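Local coordinates for protein homoserine O-acetyltransferase (Bacillus anthracis str. 'Ames Ancestor', PDB 3I1I) that probably transfers an acetyl group from acetyl-CoA to the hydroxyl of L-homoserine, an early step in methionine biosynthesis, at residues A[193-201]-A[277-288]. Sequence-based numbering, arbitrary orientation.
Sequences AQNAIEAIR and ANSWMYTAKAVL
I197 enters the facing helix as a knob into a hole formed by M281, A284, K285 and L288. Its CG1 lies beside the backbone N (chi1 -66°), and with chi2 extended at 164° the I197 CD1 atom rests over the turn of the partner helix, 3.8 Å from the backbone N of K285; I197 CG1 meanwhile lies 3.9 Å from A284 CB. The other branch, CG2, faces the terminal CE of the selenomethionine M281, the two side chains crossing at about a right angle. One turn on, I200 divides its branches: CG2 meets A277 CB at 3.9 Å, whereas CD1 reaches both M281 CG and W280 CD1, each at 3.8 Å, the I200 and W280 side chains crossing at about a right angle. A196 CB approaches the indole of W280 at its edge, near NE1. A193 and A284, both alanines, come within 4.9 Å at their CA atoms, and A193 CB touches L288 CB at 3.6 Å. The segment axes approach to 9.0 Å and run nearly antiparallel, at 158°. In sequence, both helices fall between strands 174-178 and 309-313 of the alpha/beta-hydrolase sheet, in a mostly helical insertion, consistent with the lid of this enzyme family; helix 217-228 also packs on A196 and W280. M281 bends at chi3, leaving its CE 3.7 Å from R201 NH1, obliquely placed to the guanidinium. K285 NZ, whose chain leads away from the contact, hydrogen-bonds to the carbonyl oxygens of K253 and V254 of the second subunit, and E198 forms a salt bridge with R225 of that subunit.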
loop_
_atom_site.group_PDB
_atom_site.type_symbol
_atom_site.label_atom_id
_atom_site.label_comp_id
_atom_site.label_asym_id
_atom_site.label_seq_id
_atom_site.Cartn_x
_atom_site.Cartn_y
_atom_site.Cartn_z
ATOM N N ALA A 193 -0.285 -2.367 -8.493
ATOM C CA ALA A 193 -1.342 -3.380 -8.776
ATOM C C ALA A 193 -1.483 -4.473 -7.697
ATOM O O ALA A 193 -2.562 -4.658 -7.140
ATOM C CB ALA A 193 -1.171 -3.981 -10.160
ATOM N N GLN A 194 -0.411 -5.198 -7.385
ATOM C CA GLN A 194 -0.488 -6.241 -6.353
ATOM C C GLN A 194 -0.925 -5.654 -5.002
ATOM O O GLN A 194 -1.875 -6.142 -4.380
ATOM C CB GLN A 194 0.858 -6.946 -6.153
ATOM C CG GLN A 194 0.773 -8.067 -5.148
ATOM C CD GLN A 194 2.077 -8.767 -4.832
ATOM O OE1 GLN A 194 3.147 -8.388 -5.317
ATOM N NE2 GLN A 194 1.997 -9.808 -3.987
ATOM N N ASN A 195 -0.217 -4.631 -4.534
ATOM C CA ASN A 195 -0.560 -4.004 -3.281
ATOM C C ASN A 195 -2.005 -3.494 -3.207
ATOM O O ASN A 195 -2.649 -3.578 -2.134
ATOM C CB ASN A 195 0.426 -2.884 -2.948
ATOM C CG ASN A 195 1.801 -3.412 -2.506
ATOM O OD1 ASN A 195 1.964 -4.615 -2.229
ATOM N ND2 ASN A 195 2.797 -2.517 -2.454
ATOM N N ALA A 196 -2.524 -2.992 -4.325
ATOM C CA ALA A 196 -3.917 -2.503 -4.342
ATOM C C ALA A 196 -4.887 -3.678 -4.209
ATOM O O ALA A 196 -5.803 -3.658 -3.388
ATOM C CB ALA A 196 -4.212 -1.685 -5.628
ATOM N N ILE A 197 -4.672 -4.710 -5.014
ATOM C CA ILE A 197 -5.480 -5.914 -4.906
ATOM C C ILE A 197 -5.452 -6.458 -3.473
ATOM O O ILE A 197 -6.492 -6.724 -2.882
ATOM C CB ILE A 197 -5.004 -6.996 -5.874
ATOM C CG1 ILE A 197 -5.250 -6.521 -7.329
ATOM C CG2 ILE A 197 -5.715 -8.262 -5.581
ATOM C CD1 ILE A 197 -4.476 -7.314 -8.437
ATOM N N GLU A 198 -4.267 -6.608 -2.909
ATOM C CA GLU A 198 -4.176 -7.107 -1.550
ATOM C C GLU A 198 -4.796 -6.191 -0.483
ATOM O O GLU A 198 -5.383 -6.686 0.460
ATOM C CB GLU A 198 -2.733 -7.476 -1.220
ATOM C CG GLU A 198 -2.441 -8.834 -1.882
ATOM C CD GLU A 198 -1.034 -9.319 -1.705
ATOM O OE1 GLU A 198 -0.424 -8.972 -0.656
ATOM O OE2 GLU A 198 -0.567 -10.089 -2.603
ATOM N N ALA A 199 -4.708 -4.880 -0.658
ATOM C CA ALA A 199 -5.356 -3.948 0.270
ATOM C C ALA A 199 -6.901 -4.153 0.286
ATOM O O ALA A 199 -7.520 -4.218 1.346
ATOM C CB ALA A 199 -4.979 -2.489 -0.068
ATOM N N ILE A 200 -7.505 -4.319 -0.878
ATOM C CA ILE A 200 -8.942 -4.604 -0.936
ATOM C C ILE A 200 -9.303 -5.980 -0.261
ATOM O O ILE A 200 -10.261 -6.072 0.528
ATOM C CB ILE A 200 -9.465 -4.540 -2.390
ATOM C CG1 ILE A 200 -9.137 -3.178 -3.028
ATOM C CG2 ILE A 200 -10.957 -4.789 -2.410
ATOM C CD1 ILE A 200 -9.233 -3.116 -4.575
ATOM N N ARG A 201 -8.535 -7.023 -0.549
ATOM C CA ARG A 201 -8.785 -8.354 0.053
ATOM C C ARG A 201 -8.631 -8.333 1.575
ATOM O O ARG A 201 -9.287 -9.119 2.288
ATOM C CB ARG A 201 -7.839 -9.429 -0.484
ATOM C CG ARG A 201 -8.040 -9.785 -1.977
ATOM C CD ARG A 201 -7.291 -11.112 -2.402
ATOM N NE ARG A 201 -7.818 -11.496 -3.702
ATOM C CZ ARG A 201 -8.488 -12.620 -3.993
ATOM N NH1 ARG A 201 -8.978 -12.791 -5.237
ATOM N NH2 ARG A 201 -8.642 -13.594 -3.084
ATOM N N ALA A 277 -15.181 -2.116 -6.093
ATOM C CA ALA A 277 -13.927 -2.698 -5.591
ATOM C C ALA A 277 -13.475 -3.896 -6.420
ATOM O O ALA A 277 -12.320 -3.934 -6.849
ATOM C CB ALA A 277 -14.049 -3.084 -4.089
ATOM N N ASN A 278 -14.359 -4.873 -6.622
ATOM C CA ASN A 278 -14.017 -6.052 -7.426
ATOM C C ASN A 278 -13.551 -5.639 -8.835
ATOM O O ASN A 278 -12.576 -6.203 -9.368
ATOM C CB ASN A 278 -15.200 -7.020 -7.529
ATOM C CG ASN A 278 -15.516 -7.723 -6.201
ATOM O OD1 ASN A 278 -14.695 -7.774 -5.286
ATOM N ND2 ASN A 278 -16.691 -8.296 -6.113
ATOM N N SER A 279 -14.234 -4.640 -9.403
ATOM C CA SER A 279 -13.900 -4.135 -10.697
ATOM C C SER A 279 -12.469 -3.566 -10.678
ATOM O O SER A 279 -11.655 -3.797 -11.598
ATOM C CB SER A 279 -14.896 -3.058 -11.129
ATOM O OG SER A 279 -16.137 -3.640 -11.486
ATOM N N TRP A 280 -12.185 -2.819 -9.622
ATOM C CA TRP A 280 -10.869 -2.249 -9.436
ATOM C C TRP A 280 -9.824 -3.359 -9.402
ATOM O O TRP A 280 -8.818 -3.241 -10.053
ATOM C CB TRP A 280 -10.817 -1.429 -8.136
ATOM C CG TRP A 280 -9.550 -0.661 -8.012
ATOM C CD1 TRP A 280 -8.299 -1.148 -7.690
ATOM C CD2 TRP A 280 -9.399 0.721 -8.250
ATOM N NE1 TRP A 280 -7.383 -0.128 -7.712
ATOM C CE2 TRP A 280 -8.032 1.034 -8.050
ATOM C CE3 TRP A 280 -10.289 1.741 -8.598
ATOM C CZ2 TRP A 280 -7.533 2.320 -8.198
ATOM C CZ3 TRP A 280 -9.792 3.031 -8.765
ATOM C CH2 TRP A 280 -8.425 3.312 -8.545
HETATM N N MSE A 281 -10.082 -4.435 -8.666
HETATM C CA MSE A 281 -9.130 -5.541 -8.604
HETATM C C MSE A 281 -8.855 -6.129 -10.003
HETATM O O MSE A 281 -7.686 -6.349 -10.345
HETATM C CB MSE A 281 -9.607 -6.710 -7.722
HETATM C CG MSE A 281 -9.805 -6.449 -6.250
HETATM SE SE MSE A 281 -10.295 -8.183 -5.369
HETATM C CE MSE A 281 -9.597 -9.400 -6.606
ATOM N N TYR A 282 -9.914 -6.444 -10.761
ATOM C CA TYR A 282 -9.749 -7.095 -12.081
ATOM C C TYR A 282 -8.955 -6.219 -13.037
ATOM O O TYR A 282 -8.076 -6.720 -13.764
ATOM C CB TYR A 282 -11.083 -7.457 -12.713
ATOM C CG TYR A 282 -11.591 -8.794 -12.273
ATOM C CD1 TYR A 282 -12.297 -8.928 -11.102
ATOM C CD2 TYR A 282 -11.356 -9.947 -13.023
ATOM C CE1 TYR A 282 -12.753 -10.158 -10.679
ATOM C CE2 TYR A 282 -11.830 -11.183 -12.599
ATOM C CZ TYR A 282 -12.523 -11.268 -11.424
ATOM O OH TYR A 282 -13.007 -12.453 -10.947
ATOM N N THR A 283 -9.219 -4.913 -12.975
ATOM C CA THR A 283 -8.525 -3.942 -13.828
ATOM C C THR A 283 -7.070 -3.830 -13.361
ATOM O O THR A 283 -6.172 -3.845 -14.195
ATOM C CB THR A 283 -9.231 -2.577 -13.793
ATOM O OG1 THR A 283 -10.581 -2.767 -14.181
ATOM C CG2 THR A 283 -8.580 -1.559 -14.756
ATOM N N ALA A 284 -6.830 -3.769 -12.040
ATOM C CA ALA A 284 -5.441 -3.818 -11.513
ATOM C C ALA A 284 -4.734 -5.103 -11.977
ATOM O O ALA A 284 -3.564 -5.073 -12.396
ATOM C CB ALA A 284 -5.386 -3.660 -9.979
ATOM N N LYS A 285 -5.461 -6.214 -11.960
ATOM C CA LYS A 285 -4.916 -7.480 -12.465
ATOM C C LYS A 285 -4.521 -7.402 -13.962
ATOM O O LYS A 285 -3.449 -7.862 -14.369
ATOM C CB LYS A 285 -5.917 -8.607 -12.242
ATOM C CG LYS A 285 -5.405 -9.996 -12.664
ATOM C CD LYS A 285 -4.414 -10.630 -11.668
ATOM C CE LYS A 285 -4.005 -12.006 -12.199
ATOM N NZ LYS A 285 -3.490 -13.020 -11.216
ATOM N N ALA A 286 -5.378 -6.782 -14.765
ATOM C CA ALA A 286 -5.079 -6.567 -16.173
ATOM C C ALA A 286 -3.794 -5.760 -16.321
ATOM O O ALA A 286 -2.964 -6.031 -17.213
ATOM C CB ALA A 286 -6.271 -5.850 -16.898
ATOM N N VAL A 287 -3.649 -4.731 -15.482
ATOM C CA VAL A 287 -2.496 -3.859 -15.624
ATOM C C VAL A 287 -1.251 -4.662 -15.272
ATOM O O VAL A 287 -0.231 -4.596 -15.968
ATOM C CB VAL A 287 -2.577 -2.602 -14.720
ATOM C CG1 VAL A 287 -1.155 -1.973 -14.556
ATOM C CG2 VAL A 287 -3.648 -1.587 -15.253
ATOM N N LEU A 288 -1.319 -5.405 -14.187
ATOM C CA LEU A 288 -0.168 -6.180 -13.725
ATOM C C LEU A 288 0.231 -7.306 -14.712
ATOM O O LEU A 288 1.410 -7.631 -14.844
ATOM C CB LEU A 288 -0.483 -6.714 -12.341
ATOM C CG LEU A 288 0.115 -7.891 -11.616
ATOM C CD1 LEU A 288 -0.664 -7.894 -10.296
ATOM C CD2 LEU A 288 -0.079 -9.200 -12.360
#